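Local coordinates for probable uracil-DNA glycosylase (Acanthamoeba polyphaga mimivirus, PDB 5X55), which is a probable uracil-DNA glycosylase, a viral member of the UDG superfamily built around a parallel four-stranded sheet flanked by helices, at residues K144-Q149 with T276-D281; L188-Y193 with G296-K301. One frame throughout, in Å; residues are numbered along the deposited sequence.

Interaction 1: K144-Q149 with T276-D281; sequences KTYFPQ and TADLID
Lys144 and Tyr146 converge on a single carboxylate oxygen, OD2 of Asp278, whose side chain reaches out from helix 273-286 to meet them from the opposite direction. The charged part is a salt bridge: Lys144 NZ lies 2.8 Å from Asp278 OD2, which accepts with its syn lone pair, on the side of the other oxygen. Asp278 OD1 stays farther from the same nitrogen, 3.4 Å from Lys144 NZ. The lysine chain does not run straight; bends at chi2, chi3 and chi4 bring its ammonium group round beside the tyrosine, near the plane of the ring and at its edge.

The contact ties the segment that leads into helix 146-159 to helix 273-286, within the helical surroundings of the central parallel sheet of the UDG fold. Here helix 135-142 lies alongside, Val141 touching Tyr146 and Tyr140 touching Asp278.

The phenol donates a hydrogen bond, Tyr146 OH to Asp278 OD2, 2.7 Å long, meeting the oxygen on its anti side, 20° out of the carboxylate plane. Ring and carboxylate planes are turned 37° apart. With two donors on one oxygen, the negative charge of Asp278 is probably drawn toward OD2.

Interaction 2: L188-Y193 with G296-K301; sequences LGQDPY and GAHAHK
The C-terminal end of strand 185-189, where the central parallel sheet gives way to a loop, meets the first turn of helix 297-303 through two side-chain pairs, Leu188 with Ala299 and Gln190 with His298. The deeper pair is apolar: Leu188 CB and Ala299 CB approach to 4.2 Å, and the small alanine lets the helix backbone come close to the strand, the two CA atoms lying 5.9 Å apart. Strand 251-255 lines Leu188 as well, through Ile254.

This strand-end and helix-start arrangement belongs to the alpha/beta core of the UDG superfamily. Strand 291-295, next to 185-189 in the sheet, leads directly into the helix, with Gly296 at its N-cap position; at its phi of 95° and psi of 167° a beta carbon would run into the carbonyl O of the preceding residue.

Farther out, Gln190 reaches across the imidazole of His298. Its CG sits over one ring face in a CH-pi contact, 4.1 Å from the centroid of the His298 ring. With CG anti to the backbone N (chi1 -172°) the extended glutamine chain runs up beside the ring, and the amide is turned so that Gln190 OE1 faces His298 CB at 3.3 Å while NE2 points away. Amide and imidazole stand almost perpendicular, and no hydrogen bond joins them. The polar end of the histidine is instead engaged by Ser256, whose OG is hydrogen-bonded to His298 NE2, while Gln190 NE2 makes a weak bond to Asp191 OD1 at 3.3 Å.

In the fold
The two contacts interleave along the chain in the order 144-149, 188-193, 276-281, 296-301, so each joins an earlier part to a later one. Their centres are about 18 Å apart, yet the nearest atoms come to about 4 Å without touching. Interaction 2 is the more central, about 9 Å from the centre of the chain against about 17 Å for interaction 1. Helix 273-286 of interaction 1 leads through strand 291-295 into helix 297-303 of interaction 2. Ser256, just after strand 251-255, bonds through its carbonyl O to Thr276 OG1 and through its OG to His298 NE2, so one residue at the sheet's edge strand touches both later segments.

Interaction 1: K144-Q149 with T276-D281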
loop_
_atom_site.group_PDB
_atom_site.type_symbol
_atom_site.label_atom_id
_atom_site.label_comp_id
_atom_site.label_asym_id
_atom_site.label_seq_id
_atom_site.Cartn_x
_atom_site.Cartn_y
_atom_site.Cartn_z
ATOM N N LYS A 144 -15.481 -9.827 -13.337
ATOM C CA LYS A 144 -16.229 -10.138 -12.121
ATOM C C LYS A 144 -17.460 -9.248 -12.012
ATOM O O LYS A 144 -17.488 -8.134 -12.532
ATOM C CB LYS A 144 -15.353 -9.942 -10.882
ATOM C CG LYS A 144 -14.038 -10.690 -10.920
ATOM C CD LYS A 144 -14.243 -12.178 -10.749
ATOM C CE LYS A 144 -13.405 -12.697 -9.574
ATOM N NZ LYS A 144 -13.790 -12.082 -8.260
ATOM N N THR A 145 -18.481 -9.732 -11.301
ATOM C CA THR A 145 -19.710 -8.944 -11.233
ATOM C C THR A 145 -19.559 -7.726 -10.327
ATOM O O THR A 145 -20.250 -6.726 -10.538
ATOM C CB THR A 145 -20.896 -9.807 -10.786
ATOM O OG1 THR A 145 -20.731 -10.215 -9.421
ATOM C CG2 THR A 145 -21.028 -11.042 -11.675
ATOM N N TYR A 146 -18.653 -7.760 -9.340
ATOM C CA TYR A 146 -18.494 -6.585 -8.485
ATOM C C TYR A 146 -17.881 -5.387 -9.228
ATOM O O TYR A 146 -18.090 -4.243 -8.812
ATOM C CB TYR A 146 -17.655 -6.935 -7.235
ATOM C CG TYR A 146 -16.168 -7.154 -7.507
ATOM C CD1 TYR A 146 -15.315 -6.074 -7.750
ATOM C CD2 TYR A 146 -15.625 -8.430 -7.535
ATOM C CE1 TYR A 146 -13.966 -6.261 -8.022
ATOM C CE2 TYR A 146 -14.271 -8.626 -7.798
ATOM C CZ TYR A 146 -13.450 -7.527 -8.036
ATOM O OH TYR A 146 -12.121 -7.703 -8.307
ATOM N N PHE A 147 -17.139 -5.610 -10.316
ATOM C CA PHE A 147 -16.345 -4.514 -10.880
ATOM C C PHE A 147 -17.182 -3.359 -11.427
ATOM O O PHE A 147 -16.842 -2.189 -11.148
ATOM C CB PHE A 147 -15.390 -5.056 -11.942
ATOM C CG PHE A 147 -14.436 -4.033 -12.452
ATOM C CD1 PHE A 147 -13.259 -3.779 -11.779
ATOM C CD2 PHE A 147 -14.721 -3.310 -13.592
ATOM C CE1 PHE A 147 -12.376 -2.839 -12.240
ATOM C CE2 PHE A 147 -13.848 -2.365 -14.049
ATOM C CZ PHE A 147 -12.673 -2.127 -13.376
ATOM N N PRO A 148 -18.243 -3.582 -12.214
ATOM C CA PRO A 148 -19.122 -2.448 -12.548
ATOM C C PRO A 148 -19.692 -1.774 -11.325
ATOM O O PRO A 148 -19.862 -0.552 -11.339
ATOM C CB PRO A 148 -20.219 -3.084 -13.413
ATOM C CG PRO A 148 -19.557 -4.256 -14.033
ATOM C CD PRO A 148 -18.639 -4.799 -12.951
ATOM N N GLN A 149 -19.975 -2.520 -10.250
ATOM C CA GLN A 149 -20.435 -1.867 -9.028
ATOM C C GLN A 149 -19.378 -0.911 -8.490
ATOM O O GLN A 149 -19.700 0.202 -8.056
ATOM C CB GLN A 149 -20.811 -2.902 -7.973
ATOM C CG GLN A 149 -22.120 -3.626 -8.255
ATOM C CD GLN A 149 -22.243 -4.947 -7.497
ATOM O OE1 GLN A 149 -21.725 -5.098 -6.384
ATOM N NE2 GLN A 149 -22.931 -5.910 -8.103
ATOM N N THR A 276 -9.133 -5.834 -3.805
ATOM C CA THR A 276 -7.917 -6.170 -3.067
ATOM C C THR A 276 -7.804 -7.677 -2.834
ATOM O O THR A 276 -6.706 -8.244 -2.931
ATOM C CB THR A 276 -7.878 -5.397 -1.745
ATOM O OG1 THR A 276 -7.896 -3.989 -2.015
ATOM C CG2 THR A 276 -6.605 -5.727 -0.960
ATOM N N ALA A 277 -8.925 -8.356 -2.570
ATOM C CA ALA A 277 -8.864 -9.808 -2.421
ATOM C C ALA A 277 -8.388 -10.467 -3.705
ATOM O O ALA A 277 -7.533 -11.360 -3.674
ATOM C CB ALA A 277 -10.227 -10.360 -2.006
ATOM N N ASP A 278 -8.909 -10.020 -4.856
ATOM C CA ASP A 278 -8.440 -10.566 -6.126
ATOM C C ASP A 278 -6.984 -10.194 -6.407
ATOM O O ASP A 278 -6.271 -10.953 -7.067
ATOM C CB ASP A 278 -9.342 -10.092 -7.267
ATOM C CG ASP A 278 -10.636 -10.886 -7.361
ATOM O OD1 ASP A 278 -10.689 -12.021 -6.840
ATOM O OD2 ASP A 278 -11.603 -10.370 -7.959
ATOM N N LEU A 279 -6.520 -9.048 -5.922
ATOM C CA LEU A 279 -5.117 -8.692 -6.110
ATOM C C LEU A 279 -4.207 -9.620 -5.309
ATOM O O LEU A 279 -3.224 -10.166 -5.844
ATOM C CB LEU A 279 -4.918 -7.225 -5.725
ATOM C CG LEU A 279 -3.522 -6.608 -5.725
ATOM C CD1 LEU A 279 -2.762 -6.936 -7.016
ATOM C CD2 LEU A 279 -3.642 -5.086 -5.500
ATOM N N ILE A 280 -4.545 -9.843 -4.030
ATOM C CA ILE A 280 -3.780 -10.776 -3.198
ATOM C C ILE A 280 -3.785 -12.161 -3.826
ATOM O O ILE A 280 -2.734 -12.805 -3.973
ATOM C CB ILE A 280 -4.344 -10.835 -1.760
ATOM C CG1 ILE A 280 -4.539 -9.440 -1.128
ATOM C CG2 ILE A 280 -3.502 -11.757 -0.881
ATOM C CD1 ILE A 280 -3.306 -8.690 -0.912
ATOM N N ASP A 281 -4.976 -12.642 -4.202
ATOM C CA ASP A 281 -5.097 -13.995 -4.746
ATOM C C ASP A 281 -4.332 -14.129 -6.050
ATOM O O ASP A 281 -3.697 -15.157 -6.302
ATOM C CB ASP A 281 -6.572 -14.360 -4.956
ATOM C CG ASP A 281 -7.345 -14.432 -3.642
ATOM O OD1 ASP A 281 -6.693 -14.528 -2.571
ATOM O OD2 ASP A 281 -8.596 -14.369 -3.671
#

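Interaction 2: L188-Y193 with G296-K301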
loop_
_atom_site.group_PDB
_atom_site.type_symbol
_atom_site.label_atom_id
_atom_site.label_comp_id
_atom_site.label_asym_id
_atom_site.label_seq_id
_atom_site.Cartn_x
_atom_site.Cartn_y
_atom_site.Cartn_z
ATOM N N LEU A 188 0.990 -4.150 3.324
ATOM C CA LEU A 188 -0.360 -3.603 3.276
ATOM C C LEU A 188 -0.550 -2.458 4.263
ATOM O O LEU A 188 -0.214 -2.574 5.445
ATOM C CB LEU A 188 -1.370 -4.693 3.566
ATOM C CG LEU A 188 -1.475 -5.601 2.355
ATOM C CD1 LEU A 188 -1.950 -6.951 2.828
ATOM C CD2 LEU A 188 -2.425 -4.974 1.340
ATOM N N GLY A 189 -1.077 -1.349 3.765
ATOM C CA GLY A 189 -1.734 -0.378 4.607
ATOM C C GLY A 189 -3.241 -0.625 4.635
ATOM O O GLY A 189 -3.792 -1.517 3.980
ATOM N N GLN A 190 -3.919 0.178 5.427
ATOM C CA GLN A 190 -5.361 0.042 5.525
ATOM C C GLN A 190 -6.015 1.082 4.626
ATOM O O GLN A 190 -6.336 0.778 3.475
ATOM C CB GLN A 190 -5.788 0.183 6.975
ATOM C CG GLN A 190 -7.241 -0.126 7.225
ATOM C CD GLN A 190 -7.570 -0.082 8.718
ATOM O OE1 GLN A 190 -7.555 -1.107 9.391
ATOM N NE2 GLN A 190 -7.873 1.109 9.231
ATOM N N ASP A 191 -6.167 2.315 5.107
ATOM C CA ASP A 191 -6.742 3.382 4.298
ATOM C C ASP A 191 -5.676 4.424 3.920
ATOM O O ASP A 191 -4.651 4.554 4.602
ATOM C CB ASP A 191 -7.912 4.046 5.056
ATOM C CG ASP A 191 -9.013 3.039 5.439
ATOM O OD1 ASP A 191 -9.171 2.714 6.643
ATOM O OD2 ASP A 191 -9.707 2.541 4.520
ATOM N N PRO A 192 -5.860 5.155 2.815
ATOM C CA PRO A 192 -4.907 6.218 2.479
ATOM C C PRO A 192 -4.985 7.336 3.509
ATOM O O PRO A 192 -5.984 7.484 4.222
ATOM C CB PRO A 192 -5.356 6.709 1.095
ATOM C CG PRO A 192 -6.434 5.744 0.623
ATOM C CD PRO A 192 -6.993 5.102 1.868
ATOM N N TYR A 193 -3.895 8.106 3.602
ATOM C CA TYR A 193 -3.892 9.268 4.481
ATOM C C TYR A 193 -5.012 10.209 4.066
ATOM O O TYR A 193 -5.182 10.469 2.862
ATOM C CB TYR A 193 -2.572 10.025 4.443
ATOM C CG TYR A 193 -1.402 9.249 4.972
ATOM C CD1 TYR A 193 -1.400 8.749 6.266
ATOM C CD2 TYR A 193 -0.290 9.019 4.173
ATOM C CE1 TYR A 193 -0.303 8.024 6.757
ATOM C CE2 TYR A 193 0.810 8.312 4.650
ATOM C CZ TYR A 193 0.801 7.817 5.936
ATOM O OH TYR A 193 1.893 7.104 6.394
ATOM N N GLY A 296 -0.500 -4.867 12.152
ATOM C CA GLY A 296 -1.845 -4.668 12.642
ATOM C C GLY A 296 -2.792 -5.797 12.252
ATOM O O GLY A 296 -2.509 -6.641 11.395
ATOM N N ALA A 297 -3.955 -5.793 12.904
ATOM C CA ALA A 297 -4.882 -6.921 12.804
ATOM C C ALA A 297 -5.552 -6.994 11.436
ATOM O O ALA A 297 -5.760 -8.087 10.894
ATOM C CB ALA A 297 -5.931 -6.818 13.914
ATOM N N HIS A 298 -5.887 -5.844 10.861
ATOM C CA HIS A 298 -6.502 -5.809 9.538
ATOM C C HIS A 298 -5.578 -6.393 8.459
ATOM O O HIS A 298 -5.987 -7.249 7.659
ATOM C CB HIS A 298 -6.882 -4.365 9.203
ATOM C CG HIS A 298 -7.373 -4.204 7.807
ATOM N ND1 HIS A 298 -8.632 -4.607 7.418
ATOM C CD2 HIS A 298 -6.749 -3.770 6.687
ATOM C CE1 HIS A 298 -8.776 -4.393 6.121
ATOM N NE2 HIS A 298 -7.650 -3.881 5.656
ATOM N N ALA A 299 -4.325 -5.936 8.416
ATOM C CA ALA A 299 -3.378 -6.493 7.451
ATOM C C ALA A 299 -3.186 -7.990 7.682
ATOM O O ALA A 299 -3.035 -8.763 6.728
ATOM C CB ALA A 299 -2.046 -5.741 7.537
ATOM N N HIS A 300 -3.231 -8.418 8.948
ATOM C CA HIS A 300 -3.047 -9.825 9.287
ATOM C C HIS A 300 -4.205 -10.681 8.782
ATOM O O HIS A 300 -3.993 -11.787 8.243
ATOM C CB HIS A 300 -2.901 -9.960 10.798
ATOM C CG HIS A 300 -2.681 -11.368 11.248
ATOM N ND1 HIS A 300 -3.392 -11.944 12.277
ATOM C CD2 HIS A 300 -1.837 -12.323 10.790
ATOM C CE1 HIS A 300 -2.980 -13.185 12.449
ATOM N NE2 HIS A 300 -2.035 -13.439 11.562
ATOM N N LYS A 301 -5.434 -10.191 8.960
ATOM C CA LYS A 301 -6.569 -10.859 8.344
ATOM C C LYS A 301 -6.333 -11.014 6.856
ATOM O O LYS A 301 -6.459 -12.115 6.308
ATOM C CB LYS A 301 -7.863 -10.092 8.603
ATOM C CG LYS A 301 -9.014 -10.592 7.723
ATOM C CD LYS A 301 -10.379 -10.169 8.258
ATOM C CE LYS A 301 -10.668 -8.694 7.979
ATOM N NZ LYS A 301 -10.708 -8.417 6.517
#